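Local coordinates for brain tumor protein (Drosophila melanogaster American nodavirus, PDB 6J9R) that probably represses translation as a TRIM-family protein, its coiled-coil domain pairing two copies through long helices, at residues 85-90 / 124-129. Sequence-based numbering, arbitrary orientation.
Sequences QQRSRD and EQQLQT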
ATOM      1  N   GLN B  85      29.544  12.291 -26.902  1.00 37.71           N
ATOM      2  CA  GLN B  85      30.556  13.337 -26.821  1.00 38.33           C
ATOM      3  C   GLN B  85      31.886  12.901 -27.393  1.00 39.49           C
ATOM      4  O   GLN B  85      32.510  13.638 -28.152  1.00 35.58           O
ATOM      5  CB  GLN B  85      30.787  13.768 -25.369  1.00 36.20           C
ATOM      6  CG  GLN B  85      29.648  14.565 -24.783  1.00 49.60           C
ATOM      7  CD  GLN B  85      29.551  15.961 -25.370  1.00 50.98           C
ATOM      8  OE1 GLN B  85      30.494  16.449 -25.989  1.00 51.15           O
ATOM      9  NE2 GLN B  85      28.404  16.612 -25.169  1.00 45.82           N
ATOM     10  N   GLN B  86      32.311  11.701 -27.015  1.00 41.21           N
ATOM     11  CA  GLN B  86      33.620  11.194 -27.400  1.00 36.46           C
ATOM     12  C   GLN B  86      33.652  10.860 -28.899  1.00 38.19           C
ATOM     13  O   GLN B  86      34.640  11.125 -29.576  1.00 43.54           O
ATOM     14  CB  GLN B  86      33.987   9.979 -26.539  1.00 31.49           C
ATOM     15  CG  GLN B  86      35.386   9.445 -26.798  1.00 42.93           C
ATOM     16  CD  GLN B  86      36.475  10.521 -26.717  1.00 51.32           C
ATOM     17  OE1 GLN B  86      37.171  10.815 -27.710  1.00 54.20           O
ATOM     18  NE2 GLN B  86      36.642  11.096 -25.531  1.00 46.30           N
ATOM     19  N   ARG B  87      32.563  10.295 -29.413  1.00 36.02           N
ATOM     20  CA  ARG B  87      32.450  10.032 -30.841  1.00 40.63           C
ATOM     21  C   ARG B  87      32.447  11.356 -31.604  1.00 42.73           C
ATOM     22  O   ARG B  87      33.059  11.462 -32.663  1.00 46.95           O
ATOM     23  CB  ARG B  87      31.187   9.221 -31.136  1.00 44.29           C
ATOM     24  CG  ARG B  87      30.766   9.164 -32.602  1.00 47.57           C
ATOM     25  CD  ARG B  87      30.002   7.886 -32.948  1.00 58.37           C
ATOM     26  NE  ARG B  87      29.484   7.905 -34.318  1.00 67.74           N
ATOM     27  CZ  ARG B  87      30.153   7.545 -35.416  1.00 71.60           C
ATOM     28  NH1 ARG B  87      31.405   7.100 -35.347  1.00 69.39           N
ATOM     29  NH2 ARG B  87      29.552   7.628 -36.597  1.00 74.25           N
ATOM     30  N   SER B  88      31.784  12.369 -31.046  1.00 39.44           N
ATOM     31  CA  SER B  88      31.798  13.699 -31.645  1.00 40.51           C
ATOM     32  C   SER B  88      33.214  14.310 -31.679  1.00 38.58           C
ATOM     33  O   SER B  88      33.620  14.865 -32.700  1.00 28.07           O
ATOM     34  CB  SER B  88      30.845  14.634 -30.897  1.00 35.39           C
ATOM     35  OG  SER B  88      29.494  14.380 -31.250  1.00 37.73           O
ATOM     36  N   ARG B  89      33.974  14.190 -30.591  1.00 26.89           N
ATOM     37  CA  ARG B  89      35.344  14.706 -30.594  1.00 29.48           C
ATOM     38  C   ARG B  89      36.171  14.035 -31.690  1.00 35.01           C
ATOM     39  O   ARG B  89      36.970  14.678 -32.365  1.00 41.69           O
ATOM     40  CB  ARG B  89      36.025  14.497 -29.244  1.00 29.30           C
ATOM     41  CG  ARG B  89      35.334  15.180 -28.085  1.00 36.54           C
ATOM     42  CD  ARG B  89      36.262  15.269 -26.884  1.00 42.34           C
ATOM     43  NE  ARG B  89      35.685  16.046 -25.783  1.00 53.59           N
ATOM     44  N   ASP B  90      35.961  12.743 -31.875  1.00 40.02           N
ATOM     45  CA  ASP B  90      36.715  12.002 -32.870  1.00 43.36           C
ATOM     46  C   ASP B  90      36.249  12.289 -34.299  1.00 36.45           C
ATOM     47  O   ASP B  90      37.057  12.293 -35.205  1.00 35.19           O
ATOM     48  CB  ASP B  90      36.689  10.510 -32.512  1.00 45.43           C
ATOM     49  CG  ASP B  90      37.587  10.210 -31.286  1.00 47.10           C
ATOM     50  OD1 ASP B  90      38.741  10.716 -31.249  1.00 39.18           O
ATOM     51  OD2 ASP B  90      37.137   9.535 -30.334  1.00 50.72           O
ATOM     52  N   GLU B 124      26.281  13.788 -40.234  1.00 45.65           N
ATOM     53  CA  GLU B 124      24.847  14.015 -40.316  1.00 48.24           C
ATOM     54  C   GLU B 124      24.139  13.175 -39.259  1.00 49.43           C
ATOM     55  O   GLU B 124      23.226  13.641 -38.581  1.00 55.38           O
ATOM     56  CB  GLU B 124      24.334  13.684 -41.718  1.00 41.19           C
ATOM     57  CG  GLU B 124      22.884  14.071 -41.983  1.00 50.88           C
ATOM     58  CD  GLU B 124      22.408  13.654 -43.386  1.00 53.23           C
ATOM     59  N   GLN B 125      24.578  11.933 -39.120  1.00 41.83           N
ATOM     60  CA  GLN B 125      24.016  11.037 -38.133  1.00 40.28           C
ATOM     61  C   GLN B 125      24.299  11.513 -36.703  1.00 38.42           C
ATOM     62  O   GLN B 125      23.415  11.500 -35.855  1.00 45.18           O
ATOM     63  CB  GLN B 125      24.573   9.624 -38.342  1.00 42.94           C
ATOM     64  N   GLN B 126      25.533  11.939 -36.442  1.00 36.50           N
ATOM     65  CA  GLN B 126      25.901  12.398 -35.110  1.00 41.49           C
ATOM     66  C   GLN B 126      25.092  13.635 -34.727  1.00 47.70           C
ATOM     67  O   GLN B 126      24.647  13.779 -33.591  1.00 49.82           O
ATOM     68  CB  GLN B 126      27.390  12.706 -35.038  1.00 33.45           C
ATOM     69  CG  GLN B 126      27.944  12.824 -33.628  1.00 27.21           C
ATOM     70  CD  GLN B 126      27.989  11.501 -32.908  1.00 36.66           C
ATOM     71  OE1 GLN B 126      27.669  10.464 -33.477  1.00 47.89           O
ATOM     72  NE2 GLN B 126      28.403  11.522 -31.648  1.00 35.92           N
ATOM     73  N   LEU B 127      24.883  14.516 -35.699  1.00 53.79           N
ATOM     74  CA  LEU B 127      24.121  15.725 -35.459  1.00 55.81           C
ATOM     75  C   LEU B 127      22.646  15.392 -35.243  1.00 61.98           C
ATOM     76  O   LEU B 127      22.012  15.967 -34.365  1.00 68.47           O
ATOM     77  CB  LEU B 127      24.294  16.705 -36.628  1.00 53.77           C
ATOM     78  CG  LEU B 127      23.769  18.136 -36.479  1.00 54.93           C
ATOM     79  N   GLN B 128      22.116  14.430 -35.996  1.00 60.32           N
ATOM     80  CA  GLN B 128      20.704  14.076 -35.866  1.00 60.42           C
ATOM     81  C   GLN B 128      20.397  13.430 -34.520  1.00 61.74           C
ATOM     82  O   GLN B 128      19.454  13.840 -33.846  1.00 66.40           O
ATOM     83  CB  GLN B 128      20.266  13.149 -37.006  1.00 64.42           C
ATOM     84  CG  GLN B 128      19.701  13.888 -38.234  1.00 69.03           C
ATOM     85  CD  GLN B 128      19.506  12.979 -39.446  1.00 69.62           C
ATOM     86  N   THR B 129      21.199  12.450 -34.105  1.00 56.09           N
ATOM     87  CA  THR B 129      21.018  11.885 -32.769  1.00 54.98           C
ATOM     88  C   THR B 129      21.463  12.851 -31.682  1.00 54.19           C
ATOM     89  O   THR B 129      21.268  12.575 -30.509  1.00 62.11           O
ATOM     90  CB  THR B 129      21.805  10.574 -32.573  1.00 54.40           C
ATOM     91  OG1 THR B 129      23.205  10.867 -32.534  1.00 61.97           O
ATOM     92  CG2 THR B 129      21.534   9.613 -33.697  1.00 51.35           C
TER
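Gln-126 spans the gap to Ser-88 and Arg-87 with its terminal amide, one end of the group for each partner. Gln-126 NE2 donates to Ser-88 OG at 3.1 Å; the N-H...O angle is 153°, and the hydroxyl lies close to the amide plane. At the other end, Gln-126 OE1 takes a weak, poorly aimed bond from Arg-87 NE at 3.2 Å. Arg-87 runs extended past the amide, its guanidinium plane turned 77° from it. The Arg-87 methylene CG lies against the amide carbon, Gln-126 CD, at 3.6 Å, a van der Waals contact beside the weak bond. Gln-126 reaches across because CG stands anti to the backbone N (chi1 -164°) and the chain then bends at chi2. The bond from NE2 to Ser-88 OG chiefly fixes the rotation of this buried amide, and the weak Arg-87 bond adds little. Ser-88 OG is also hydrogen-bonded to Trp-84 O one turn earlier, and Trp-84 NE1 binds Gln-126 O, a further link, this one to the backbone of helix 110-128. The contact joins the long helix 30-104 to helix 110-128, which folds back along it after the turn, as in TRIM coiled coils; Ile-23 of the second subunit packs on Ser-88 and Leu-127.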